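Local atomic coordinates of alanine racemase, biosynthetic (Pseudomonas aeruginosa PAO1, PDB entry 6A2F), a protein that belongs to the alanine racemase family, pairing a TIM-barrel domain that carries a pyridoxal phosphate cofactor with a C-terminal beta-domain. Residues A[18-23]-A[211-216]; A[86-91]-A[107-112]; A[119-124]-A[205-210]; A[164-169]-A[220-225]; A[275-280]-A[294-299]. All coordinates share one frame; numbering follows the deposited sequence.

Interaction 1 (A[18-23]-A[211-216])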
# COMPACT_ATOMS: atom_id res chain seq x y z
N ALA A 18 2.91 27.26 -4.92
CA ALA A 18 3.28 28.67 -5.00
C ALA A 18 4.38 29.00 -3.99
O ALA A 18 5.25 29.84 -4.25
CB ALA A 18 2.07 29.56 -4.78
N LEU A 19 4.33 28.33 -2.84
CA LEU A 19 5.35 28.46 -1.81
C LEU A 19 6.70 27.93 -2.32
O LEU A 19 7.75 28.50 -2.03
CB LEU A 19 4.91 27.72 -0.54
CG LEU A 19 5.69 27.96 0.76
CD1 LEU A 19 4.76 27.80 1.95
CD2 LEU A 19 6.89 27.04 0.89
N ALA A 20 6.66 26.83 -3.07
CA ALA A 20 7.86 26.26 -3.67
C ALA A 20 8.44 27.20 -4.71
O ALA A 20 9.66 27.39 -4.78
CB ALA A 20 7.56 24.90 -4.28
N LYS A 21 7.57 27.80 -5.52
CA LYS A 21 8.00 28.75 -6.55
C LYS A 21 8.62 30.01 -5.94
O LYS A 21 9.58 30.56 -6.49
CB LYS A 21 6.85 29.10 -7.49
CG LYS A 21 6.70 28.11 -8.64
CD LYS A 21 5.66 28.56 -9.66
CE LYS A 21 6.07 29.82 -10.43
NZ LYS A 21 7.38 29.66 -11.13
N ARG A 22 8.10 30.44 -4.79
CA ARG A 22 8.58 31.63 -4.09
C ARG A 22 10.00 31.47 -3.52
O ARG A 22 10.69 32.47 -3.29
CB ARG A 22 7.57 32.03 -2.99
CG ARG A 22 7.90 33.29 -2.21
CD ARG A 22 7.71 34.58 -3.01
NE ARG A 22 7.77 35.75 -2.13
CZ ARG A 22 7.51 37.00 -2.50
NH1 ARG A 22 7.17 37.29 -3.74
NH2 ARG A 22 7.60 37.98 -1.60
N CYS A 23 10.44 30.23 -3.34
CA CYS A 23 11.82 29.94 -2.95
C CYS A 23 12.84 30.35 -4.01
O CYS A 23 13.99 30.65 -3.69
CB CYS A 23 12.00 28.46 -2.61
SG CYS A 23 11.12 27.93 -1.13
N GLY A 211 8.18 17.64 -4.89
CA GLY A 211 7.19 16.58 -4.79
C GLY A 211 6.45 16.64 -3.47
O GLY A 211 5.42 17.31 -3.36
N ILE A 212 7.00 15.97 -2.46
CA ILE A 212 6.34 15.79 -1.16
C ILE A 212 5.83 17.10 -0.52
O ILE A 212 4.73 17.11 0.06
CB ILE A 212 7.23 14.99 -0.18
CG1 ILE A 212 6.44 14.52 1.06
CG2 ILE A 212 8.48 15.77 0.22
CD1 ILE A 212 5.46 13.39 0.80
N MET A 213 6.59 18.19 -0.67
CA MET A 213 6.20 19.47 -0.07
C MET A 213 4.90 20.01 -0.65
O MET A 213 4.17 20.75 0.03
CB MET A 213 7.33 20.51 -0.19
CG MET A 213 7.49 21.14 -1.56
SD MET A 213 8.79 22.39 -1.60
CE MET A 213 8.02 23.74 -0.71
N LEU A 214 4.60 19.63 -1.89
CA LEU A 214 3.36 20.02 -2.55
C LEU A 214 2.14 19.51 -1.81
O LEU A 214 1.06 20.11 -1.88
CB LEU A 214 3.34 19.50 -3.99
CG LEU A 214 3.73 20.41 -5.16
CD1 LEU A 214 4.83 21.41 -4.82
CD2 LEU A 214 4.11 19.57 -6.37
N TYR A 215 2.31 18.41 -1.07
CA TYR A 215 1.18 17.73 -0.44
C TYR A 215 1.09 18.01 1.07
O TYR A 215 0.27 17.42 1.77
CB TYR A 215 1.22 16.23 -0.78
CG TYR A 215 1.41 15.97 -2.26
CD1 TYR A 215 0.33 16.02 -3.15
CD2 TYR A 215 2.68 15.71 -2.79
CE1 TYR A 215 0.51 15.81 -4.51
CE2 TYR A 215 2.86 15.50 -4.14
CZ TYR A 215 1.78 15.54 -5.00
OH TYR A 215 1.96 15.32 -6.35
N GLY A 216 1.93 18.93 1.54
CA GLY A 216 1.89 19.37 2.93
C GLY A 216 2.51 18.38 3.89
O GLY A 216 2.12 18.31 5.06

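Interaction 2 (A[86-91]-A[107-112])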
# COMPACT_ATOMS: atom_id res chain seq x y z
N SER A 86 10.61 0.49 -27.54
CA SER A 86 9.29 0.74 -28.12
C SER A 86 8.58 1.96 -27.52
O SER A 86 7.59 2.44 -28.07
CB SER A 86 8.41 -0.51 -28.00
OG SER A 86 8.19 -0.86 -26.65
N GLU A 87 9.09 2.45 -26.39
CA GLU A 87 8.49 3.61 -25.72
C GLU A 87 8.73 4.93 -26.46
O GLU A 87 7.87 5.81 -26.45
CB GLU A 87 8.95 3.71 -24.26
CG GLU A 87 8.29 2.69 -23.35
CD GLU A 87 8.60 2.90 -21.87
OE1 GLU A 87 8.19 2.03 -21.07
OE2 GLU A 87 9.23 3.90 -21.50
N TYR A 88 9.89 5.05 -27.11
CA TYR A 88 10.30 6.32 -27.72
C TYR A 88 9.31 6.92 -28.71
O TYR A 88 9.04 8.12 -28.66
CB TYR A 88 11.70 6.21 -28.32
CG TYR A 88 12.76 6.05 -27.26
CD1 TYR A 88 13.22 7.16 -26.53
CD2 TYR A 88 13.29 4.80 -26.96
CE1 TYR A 88 14.19 7.01 -25.55
CE2 TYR A 88 14.26 4.64 -25.98
CZ TYR A 88 14.70 5.75 -25.28
OH TYR A 88 15.65 5.60 -24.30
N ALA A 89 8.76 6.09 -29.60
CA ALA A 89 7.75 6.55 -30.56
C ALA A 89 6.54 7.18 -29.84
O ALA A 89 6.03 8.22 -30.28
CB ALA A 89 7.31 5.42 -31.48
N LEU A 90 6.10 6.57 -28.74
CA LEU A 90 5.00 7.12 -27.95
C LEU A 90 5.41 8.39 -27.20
O LEU A 90 4.63 9.35 -27.14
CB LEU A 90 4.41 6.07 -27.00
CG LEU A 90 3.16 6.47 -26.22
CD1 LEU A 90 2.09 7.16 -27.07
CD2 LEU A 90 2.57 5.25 -25.52
N ALA A 91 6.62 8.40 -26.64
CA ALA A 91 7.16 9.59 -25.97
C ALA A 91 7.23 10.78 -26.93
O ALA A 91 7.01 11.92 -26.52
CB ALA A 91 8.54 9.30 -25.39
N GLU A 107 21.79 4.57 -25.85
CA GLU A 107 21.90 3.87 -27.12
C GLU A 107 20.51 3.62 -27.71
O GLU A 107 20.32 3.67 -28.93
CB GLU A 107 22.68 2.56 -26.93
CG GLU A 107 23.67 2.25 -28.05
CD GLU A 107 24.68 3.36 -28.30
OE1 GLU A 107 25.61 3.54 -27.48
OE2 GLU A 107 24.55 4.05 -29.33
N ALA A 108 19.52 3.36 -26.84
CA ALA A 108 18.14 3.16 -27.28
C ALA A 108 17.54 4.43 -27.88
O ALA A 108 16.80 4.37 -28.88
CB ALA A 108 17.29 2.63 -26.14
N PHE A 109 17.85 5.58 -27.29
CA PHE A 109 17.41 6.87 -27.81
C PHE A 109 18.01 7.15 -29.19
O PHE A 109 17.29 7.50 -30.12
CB PHE A 109 17.74 8.01 -26.84
CG PHE A 109 17.62 9.38 -27.46
CD1 PHE A 109 16.37 9.95 -27.68
CD2 PHE A 109 18.75 10.08 -27.85
CE1 PHE A 109 16.25 11.20 -28.26
CE2 PHE A 109 18.65 11.33 -28.43
CZ PHE A 109 17.39 11.90 -28.63
N LEU A 110 19.33 6.99 -29.30
CA LEU A 110 20.03 7.11 -30.57
C LEU A 110 19.42 6.23 -31.66
O LEU A 110 19.18 6.69 -32.78
CB LEU A 110 21.52 6.76 -30.39
CG LEU A 110 22.58 7.85 -30.17
CD1 LEU A 110 22.03 9.07 -29.46
CD2 LEU A 110 23.78 7.30 -29.42
N ALA A 111 19.13 4.97 -31.32
CA ALA A 111 18.58 4.01 -32.28
C ALA A 111 17.13 4.29 -32.67
O ALA A 111 16.67 3.85 -33.73
CB ALA A 111 18.72 2.59 -31.75
N ALA A 112 16.41 5.03 -31.82
CA ALA A 112 14.97 5.26 -32.01
C ALA A 112 14.66 6.04 -33.28
O ALA A 112 13.66 5.77 -33.93
CB ALA A 112 14.38 5.98 -30.80

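Interaction 3 (A[119-124]-A[205-210])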
# COMPACT_ATOMS: atom_id res chain seq x y z
N ASN A 119 13.33 17.47 -25.76
CA ASN A 119 14.21 17.91 -24.69
C ASN A 119 14.81 16.69 -24.00
O ASN A 119 14.09 15.75 -23.64
CB ASN A 119 13.49 18.80 -23.68
CG ASN A 119 12.89 20.04 -24.32
OD1 ASN A 119 13.42 20.59 -25.29
ND2 ASN A 119 11.78 20.50 -23.77
N VAL A 120 16.13 16.70 -23.85
CA VAL A 120 16.87 15.60 -23.26
C VAL A 120 17.58 16.09 -22.00
O VAL A 120 18.31 17.08 -22.03
CB VAL A 120 17.90 15.02 -24.26
CG1 VAL A 120 18.77 13.96 -23.60
CG2 VAL A 120 17.20 14.43 -25.48
N TRP A 121 17.33 15.40 -20.89
CA TRP A 121 17.99 15.67 -19.62
C TRP A 121 18.96 14.53 -19.33
O TRP A 121 18.55 13.38 -19.16
CB TRP A 121 16.97 15.78 -18.49
CG TRP A 121 15.98 16.90 -18.63
CD1 TRP A 121 14.94 16.98 -19.51
CD2 TRP A 121 15.94 18.11 -17.85
NE1 TRP A 121 14.26 18.16 -19.34
CE2 TRP A 121 14.84 18.87 -18.32
CE3 TRP A 121 16.72 18.63 -16.81
CZ2 TRP A 121 14.52 20.13 -17.79
CZ3 TRP A 121 16.39 19.88 -16.27
CH2 TRP A 121 15.30 20.61 -16.76
N LEU A 122 20.25 14.85 -19.30
CA LEU A 122 21.28 13.88 -18.97
C LEU A 122 21.39 13.79 -17.47
O LEU A 122 21.53 14.81 -16.79
CB LEU A 122 22.63 14.29 -19.57
CG LEU A 122 22.86 14.17 -21.08
CD1 LEU A 122 24.18 14.80 -21.47
CD2 LEU A 122 22.81 12.71 -21.52
N LYS A 123 21.32 12.57 -16.94
CA LYS A 123 21.35 12.38 -15.50
C LYS A 123 22.73 12.06 -14.98
O LYS A 123 23.35 11.07 -15.35
CB LYS A 123 20.35 11.30 -15.06
CG LYS A 123 20.23 11.19 -13.54
CD LYS A 123 19.11 10.25 -13.12
CE LYS A 123 17.74 10.83 -13.43
NZ LYS A 123 16.67 9.89 -12.99
N LEU A 124 23.21 12.93 -14.10
CA LEU A 124 24.44 12.71 -13.37
C LEU A 124 24.16 11.92 -12.10
O LEU A 124 23.25 12.25 -11.33
CB LEU A 124 25.08 14.06 -13.00
CG LEU A 124 26.26 14.05 -12.03
CD1 LEU A 124 27.51 13.47 -12.68
CD2 LEU A 124 26.51 15.46 -11.51
N MET A 205 19.18 26.10 -9.28
CA MET A 205 19.46 26.04 -10.73
C MET A 205 18.33 26.64 -11.58
O MET A 205 17.91 27.77 -11.32
CB MET A 205 19.81 24.61 -11.15
CG MET A 205 20.99 24.00 -10.40
SD MET A 205 22.54 24.85 -10.77
CE MET A 205 23.59 24.22 -9.46
N ASP A 206 17.83 25.91 -12.58
CA ASP A 206 16.81 26.45 -13.49
C ASP A 206 15.40 25.91 -13.21
O ASP A 206 14.42 26.66 -13.29
CB ASP A 206 17.18 26.20 -14.95
CG ASP A 206 18.53 26.78 -15.32
OD1 ASP A 206 18.75 27.99 -15.10
OD2 ASP A 206 19.37 26.02 -15.83
N TRP A 207 15.31 24.61 -12.92
CA TRP A 207 14.03 23.96 -12.65
C TRP A 207 14.06 23.24 -11.30
O TRP A 207 14.84 22.31 -11.09
CB TRP A 207 13.65 22.98 -13.77
CG TRP A 207 13.15 23.64 -15.02
CD1 TRP A 207 13.90 24.26 -15.98
CD2 TRP A 207 11.79 23.73 -15.47
NE1 TRP A 207 13.09 24.74 -16.98
CE2 TRP A 207 11.79 24.43 -16.69
CE3 TRP A 207 10.56 23.29 -14.94
CZ2 TRP A 207 10.62 24.71 -17.41
CZ3 TRP A 207 9.39 23.57 -15.65
CH2 TRP A 207 9.44 24.28 -16.88
N LEU A 208 13.19 23.69 -10.39
CA LEU A 208 12.97 23.01 -9.12
C LEU A 208 12.14 21.75 -9.36
O LEU A 208 11.39 21.68 -10.33
CB LEU A 208 12.24 23.93 -8.15
CG LEU A 208 12.76 25.36 -7.95
CD1 LEU A 208 11.78 26.15 -7.11
CD2 LEU A 208 14.15 25.38 -7.32
N ARG A 209 12.28 20.75 -8.49
CA ARG A 209 11.47 19.54 -8.60
C ARG A 209 10.79 19.20 -7.28
O ARG A 209 11.10 18.17 -6.67
CB ARG A 209 12.32 18.34 -9.06
CG ARG A 209 13.17 18.59 -10.29
CD ARG A 209 13.73 17.30 -10.85
NE ARG A 209 14.46 16.51 -9.85
CZ ARG A 209 15.75 16.66 -9.56
NH1 ARG A 209 16.49 17.58 -10.18
NH2 ARG A 209 16.31 15.89 -8.64
N PRO A 210 9.86 20.07 -6.83
CA PRO A 210 9.15 19.74 -5.59
C PRO A 210 8.11 18.63 -5.78
O PRO A 210 7.31 18.67 -6.71
CB PRO A 210 8.47 21.06 -5.22
CG PRO A 210 8.33 21.80 -6.49
CD PRO A 210 9.52 21.42 -7.31

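Interaction 4 (A[164-169]-A[220-225])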
# COMPACT_ATOMS: atom_id res chain seq x y z
N ASP A 164 17.56 15.88 3.17
CA ASP A 164 16.61 15.90 4.28
C ASP A 164 17.28 16.27 5.61
O ASP A 164 16.63 16.77 6.53
CB ASP A 164 15.88 14.56 4.40
CG ASP A 164 16.80 13.42 4.84
OD1 ASP A 164 17.83 13.19 4.18
OD2 ASP A 164 16.49 12.76 5.85
N GLU A 165 18.58 16.00 5.71
CA GLU A 165 19.38 16.30 6.90
C GLU A 165 19.99 17.70 6.83
O GLU A 165 20.09 18.28 5.74
CB GLU A 165 20.45 15.23 7.11
CG GLU A 165 19.92 13.99 7.80
CD GLU A 165 20.72 12.74 7.48
OE1 GLU A 165 21.61 12.39 8.28
OE2 GLU A 165 20.46 12.12 6.42
N ARG A 166 20.39 18.23 7.98
CA ARG A 166 20.79 19.64 8.07
C ARG A 166 22.03 19.99 7.24
O ARG A 166 21.95 20.85 6.36
CB ARG A 166 20.95 20.08 9.53
CG ARG A 166 20.99 21.60 9.72
CD ARG A 166 19.66 22.26 9.38
NE ARG A 166 18.64 22.05 10.41
CZ ARG A 166 18.45 22.84 11.46
NH1 ARG A 166 17.50 22.55 12.35
NH2 ARG A 166 19.20 23.92 11.64
N ASN A 167 23.15 19.32 7.50
CA ASN A 167 24.37 19.54 6.71
C ASN A 167 25.17 18.26 6.55
O ASN A 167 26.27 18.12 7.09
CB ASN A 167 25.25 20.64 7.32
CG ASN A 167 24.88 22.03 6.83
OD1 ASN A 167 24.96 23.00 7.58
ND2 ASN A 167 24.47 22.13 5.57
N HIS A 168 24.61 17.32 5.80
CA HIS A 168 25.28 16.05 5.53
C HIS A 168 26.47 16.28 4.58
O HIS A 168 26.35 17.06 3.63
CB HIS A 168 24.30 15.04 4.93
CG HIS A 168 24.77 13.62 5.00
ND1 HIS A 168 24.40 12.76 6.01
CD2 HIS A 168 25.57 12.91 4.17
CE1 HIS A 168 24.96 11.58 5.81
NE2 HIS A 168 25.67 11.64 4.70
N PRO A 169 27.62 15.63 4.87
CA PRO A 169 28.81 15.72 4.02
C PRO A 169 28.55 15.41 2.54
O PRO A 169 29.10 16.09 1.67
CB PRO A 169 29.76 14.67 4.63
CG PRO A 169 28.97 13.95 5.68
CD PRO A 169 27.89 14.89 6.11
N LEU A 220 11.91 17.44 5.37
CA LEU A 220 13.07 17.63 6.25
C LEU A 220 12.99 16.80 7.53
O LEU A 220 11.91 16.52 8.04
CB LEU A 220 13.24 19.11 6.60
CG LEU A 220 13.23 20.13 5.45
CD1 LEU A 220 13.21 21.54 6.01
CD2 LEU A 220 14.42 19.94 4.52
N ALA A 221 14.16 16.42 8.03
CA ALA A 221 14.27 15.57 9.21
C ALA A 221 13.95 16.30 10.52
O ALA A 221 13.33 15.71 11.42
CB ALA A 221 15.66 14.94 9.29
N ASP A 222 14.35 17.56 10.62
CA ASP A 222 14.22 18.29 11.89
C ASP A 222 13.35 19.56 11.88
O ASP A 222 13.32 20.32 12.85
CB ASP A 222 15.60 18.55 12.53
CG ASP A 222 16.65 18.96 11.52
OD1 ASP A 222 17.30 18.07 10.93
OD2 ASP A 222 16.82 20.18 11.32
N LEU A 223 12.62 19.78 10.79
CA LEU A 223 11.55 20.78 10.77
C LEU A 223 10.25 20.13 10.29
O LEU A 223 10.28 19.22 9.46
CB LEU A 223 11.92 21.98 9.88
CG LEU A 223 12.90 23.04 10.42
CD1 LEU A 223 13.40 23.94 9.30
CD2 LEU A 223 12.30 23.88 11.54
N SER A 224 9.12 20.57 10.84
CA SER A 224 7.82 20.00 10.49
C SER A 224 7.13 20.82 9.39
O SER A 224 7.48 21.98 9.15
CB SER A 224 6.91 19.91 11.72
OG SER A 224 6.29 21.15 12.00
N ALA A 225 6.13 20.21 8.75
CA ALA A 225 5.35 20.85 7.69
C ALA A 225 4.66 22.14 8.16
O ALA A 225 4.59 23.11 7.40
CB ALA A 225 4.33 19.88 7.12

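Interaction 5 (A[275-280]-A[294-299]). With ACT (acetate ion), chain E.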
# COMPACT_ATOMS: atom_id res chain seq x y z
N ASP A 275 -6.13 -0.63 3.43
CA ASP A 275 -6.48 0.73 3.05
C ASP A 275 -5.22 1.58 2.84
O ASP A 275 -5.29 2.68 2.30
CB ASP A 275 -7.38 1.36 4.11
CG ASP A 275 -8.64 0.55 4.36
OD1 ASP A 275 -9.42 0.32 3.40
OD2 ASP A 275 -8.86 0.14 5.53
N GLY A 276 -4.08 1.05 3.26
CA GLY A 276 -2.81 1.76 3.14
C GLY A 276 -2.12 1.99 4.47
O GLY A 276 -0.94 2.36 4.51
N TYR A 277 -2.85 1.79 5.57
CA TYR A 277 -2.31 1.98 6.90
C TYR A 277 -1.17 0.99 7.16
O TYR A 277 -1.24 -0.16 6.71
CB TYR A 277 -3.41 1.86 7.97
CG TYR A 277 -3.10 2.66 9.21
CD1 TYR A 277 -3.47 4.01 9.30
CD2 TYR A 277 -2.42 2.10 10.28
CE1 TYR A 277 -3.18 4.76 10.42
CE2 TYR A 277 -2.12 2.84 11.41
CZ TYR A 277 -2.50 4.17 11.48
OH TYR A 277 -2.21 4.91 12.59
N PRO A 278 -0.10 1.43 7.86
CA PRO A 278 0.98 0.49 8.18
C PRO A 278 0.51 -0.63 9.10
O PRO A 278 -0.04 -0.35 10.16
CB PRO A 278 2.01 1.37 8.89
CG PRO A 278 1.76 2.74 8.36
CD PRO A 278 0.26 2.82 8.17
N ARG A 279 0.71 -1.88 8.69
CA ARG A 279 0.28 -3.02 9.50
C ARG A 279 0.98 -3.08 10.86
O ARG A 279 0.37 -3.47 11.86
CB ARG A 279 0.49 -4.35 8.77
CG ARG A 279 0.19 -5.55 9.65
CD ARG A 279 0.41 -6.89 8.98
NE ARG A 279 0.30 -7.94 9.98
CZ ARG A 279 1.32 -8.40 10.71
NH1 ARG A 279 2.55 -7.92 10.53
NH2 ARG A 279 1.11 -9.34 11.61
N THR A 280 2.25 -2.68 10.88
CA THR A 280 3.10 -2.84 12.07
C THR A 280 3.05 -1.64 13.03
O THR A 280 3.82 -1.58 13.99
CB THR A 280 4.56 -3.16 11.69
OG1 THR A 280 5.06 -2.17 10.78
CG2 THR A 280 4.66 -4.53 11.03
N ALA A 294 -5.61 10.35 20.89
CA ALA A 294 -5.67 9.01 21.48
C ALA A 294 -4.66 8.11 20.77
O ALA A 294 -4.11 8.49 19.74
CB ALA A 294 -7.07 8.43 21.38
N ILE A 295 -4.42 6.92 21.32
CA ILE A 295 -3.38 6.03 20.80
C ILE A 295 -3.88 4.64 20.40
O ILE A 295 -4.92 4.18 20.88
CB ILE A 295 -2.17 5.92 21.76
CG1 ILE A 295 -2.61 5.41 23.14
CG2 ILE A 295 -1.44 7.26 21.84
CD1 ILE A 295 -1.47 5.18 24.12
N LEU A 296 -3.14 3.98 19.51
CA LEU A 296 -3.49 2.65 19.03
C LEU A 296 -3.30 1.58 20.09
O LEU A 296 -2.43 1.69 20.96
CB LEU A 296 -2.66 2.27 17.79
CG LEU A 296 -2.84 2.97 16.44
CD1 LEU A 296 -2.24 2.10 15.35
CD2 LEU A 296 -4.29 3.26 16.12
N ALA A 297 -4.11 0.53 20.00
CA ALA A 297 -4.02 -0.62 20.88
C ALA A 297 -4.26 -1.91 20.10
O ALA A 297 -5.35 -2.13 19.58
CB ALA A 297 -5.02 -0.50 22.02
N GLY A 298 -3.22 -2.74 20.01
CA GLY A 298 -3.31 -4.02 19.33
C GLY A 298 -2.83 -3.95 17.89
O GLY A 298 -2.69 -2.86 17.34
N ARG A 299 -2.56 -5.12 17.30
CA ARG A 299 -2.13 -5.20 15.90
C ARG A 299 -3.20 -4.64 14.98
O ARG A 299 -4.39 -4.90 15.15
CB ARG A 299 -1.86 -6.65 15.49
CG ARG A 299 -0.59 -7.28 16.06
CD ARG A 299 -0.09 -8.39 15.14
NE ARG A 299 0.83 -9.34 15.77
CZ ARG A 299 2.09 -9.07 16.12
NH1 ARG A 299 2.60 -7.85 15.92
NH2 ARG A 299 2.84 -10.01 16.68
C ACT E . -1.85 -10.84 11.77
O ACT E . -2.31 -10.31 10.73
OXT ACT E . -1.14 -10.19 12.56
CH3 ACT E . -2.15 -12.28 12.08

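Interaction 1 (A[18-23]-A[211-216])
Two torsions of Met213 carry its methyl group to Ala20 and Leu19: chi1 of 77° tucks CG into the space flanked by N and C of its own backbone, and a bend at chi3 (-74°) turns CE against helix 10-22. Leu19 answers with CG opposite its own backbone N (chi1 -167°), which brings CD2 within 3.8 Å of Met213 CE. Ala20 CB lies 3.8 Å from the same methyl, Met213 CE, and 3.9 Å from Met213 SD, so the last two atoms of the thioether chain both rest on one methyl. Leu214 is a looser neighbour, its CD1 standing 4.5 Å from Ala20 CB. The backbones keep well apart; the nearest CA atoms, those of Ala20 and Leu214, are 7.8 Å from each other, and side chains alone bridge the distance. Residues 212-215 form a short 3-10 turn of the TIM-barrel domain, with Leu214 N donating to Gly211 O at 2.9 Å. Just ahead of the contact, the backbone N atoms of Gly211 and Ile212 hydrogen-bond phosphate oxygens of the modified residue at position 34. Asn16 ND2, on the same helix as Ala20, donates to Leu214 O. With no hydrogen bond between residues 18-23 and 211-216, their contact is wholly apolar and depends on shape: a buried methionine end set against helix methyls, next to the turn whose backbone N atoms bind the cofactor phosphate.

Interaction 2 (A[86-91]-A[107-112])
Apolar helix-to-helix packing joins Tyr88 of helix 87-93 to Ala108, Phe109 and Ala112 of helix 103-112 in the TIM-barrel domain, with the centre of the contact about 28 Å from the centre of the chain. The two short segments approach to 10.3 Å between axes and cross at -67°, a spacing wide enough for one tyrosine ring. Tyr88 fills it lengthwise. Near the root of its side chain, Tyr88 CB meets Ala112 CB at 3.7 Å; one turn earlier on the partner helix, Ala108 CB comes to 3.6 Å from Tyr88 CE2. Between them the backbone of Phe109 lies over a face of the ring, its CA 4.1 Å from the ring centroid and 21° off the normal, a CH-pi contact displaced toward the rim. Phe109 CB adds a touch on Tyr88 CE1 at 3.9 Å, while the phenyl group itself leads away toward Leu98 and Ile100 of strand 98-100. Leu98 touches Tyr88 too, so this strand contacts side chains from both helices. The alanines, one turn apart, present only methyls to the ring, consistent with its close approach to the helix backbone; dispersion and the CH-pi term hold the pair, with no hydrogen bond between the two segments.

Interaction 3 (A[119-124]-A[205-210])
Trp207 and Trp121 meet inside the eight-stranded parallel beta/alpha barrel, on strands 207-208 and 118-123, which are not adjacent in the barrel. Their CA atoms are 11.5 Å apart, and both side chains head toward each other across that gap. Walking along residues 205-210, Asp206 comes first, its OD2 accepting a hydrogen bond from Arg189 N. Trp207 follows and makes the contact. With CG opposite the carbonyl carbon (chi1 -76°), its indole stands so that its five-membered ring receives the six-membered ring of Trp121. The planes are at 90° and the centroids 5.7 Å apart, a T-shaped stack in which Trp121 supplies the edge and Trp207 the face. Trp121 is steadied at its polar end by NE1 donating to Asp97 OD2, and Arg75 on strand 75-78 touches both indoles. Beyond Leu208, the CB of Arg209 also points toward residues 119-124; its NE hydrogen-bonds N1 of the modified residue at position 34, its NH1 bonds Ser190 OG, and its NH2 bonds both Ser158 O and His159 ND1. A step of two residues thus leads from the tryptophan pair to the cofactor contact. At the stack itself, the leading carbon of the Trp121 edge, CH2, lies 4.0 Å from Trp207 CD1 and 4.1 Å from Trp207 CG.

Interaction 4 (A[164-169]-A[220-225])
Arg166 and Asp222 make the charged half of this contact, while Asp164 and Ala221 make the tight backbone half, where the two backbones come closest. There the CA atoms of Asp164 and Leu220 are only 4.4 Å apart, and Ala221 N donates to Asp164 O at 2.9 Å with an N-H...O angle of 162°. Ala221 CB also leans on Asp164 O, at 3.5 Å. Arg166 and Asp222 are both exposed, so their salt bridge lies at the solvent side. Bends at chi2 and chi3 fold the arginine chain back and bring its guanidinium side-on to the carboxylate: Arg166 NE lies 2.8 Å from Asp222 OD2, and Arg166 NH1 lies 2.7 Å from Asp222 OD2. Both donors therefore converge on one oxygen, which lies in the guanidinium plane; NE meets the syn lone pair of OD2, whereas NH1 comes from the anti side and well out of the carboxylate plane. Both bonds are bent, at 141° and 143°, as expected when two donors share one acceptor. Residues 164-169 lead from strand 151-157 into helix 169-179, and residues 220-225 belong to the long loop between strands 207-208 and 234-246, where Leu220 packs on Ala195 and Thr199 of helix 194-199.

Interaction 5 (A[275-280]-A[294-299])
Apolar contact comes first: Tyr277 and Leu296 reach for each other from opposite directions, and Leu296 CD1 lies 4.0 Å from Tyr277 CE2 and 3.9 Å from Tyr277 OH. The tyrosine gets there with CG opposite its backbone N (chi1 -152°), which directs the ring toward Leu296. The Leu296 side chain also packs on Leu305 and Val307 of the neighbouring strand 305-308, placing the loop tyrosine against side chains of the sheet. That sheet is the mixed, largely antiparallel one of the C-terminal domain; Leu296 lies in the end region of strand 292-296, whereas residues 275-280 are irregular and run between strands 264-269 and 286-289. Polar contact centres on an acetate ion, probably from the crystallisation liquor, which Arg279 hydrogen-bonds and Arg299 merely flanks. Arg279, extended from CG to NE, donates from NH2 to acetate OXT at 2.6 Å, with an N-H...O angle of 158° and the anion at the guanidinium edge. Arg299 approaches the same oxygen with carbon rather than nitrogen, its CD 3.3 Å from OXT. The same carbon stands 3.8 Å from Arg279 NH2, and the nearby anion would be expected to offset part of the like charge. Hydrogen bonds to the second subunit also hold the loop: Arg279 NH1 meets Thr339 OG1 of that subunit, and Arg279 N meets its Glu343 OE2. The side chain of Arg279 is about 5 Å from a bound D-lysine.

In the fold
Interactions 1, 2 and 3 belong to the TIM-barrel domain and interaction 5 to the C-terminal domain, about 45 Å from interaction 2 between centres. Interactions 2 and 3 are nested, in series, inside the chain loop closed by interaction 1, and interaction 4 crosses both 1 and 3. Three pairs of contacts touch: Phe109 CZ packs on Val120 CG2 at 4.0 Å between interactions 2 and 3, Ala20 CB on Pro210 CG at 3.9 Å between 1 and 3, and Gly216 O on Ala225 CB at 3.4 Å between 1 and 4. Packing thus links interactions 1 to 4, from outer helices to a surface loop, while interaction 5 stands apart.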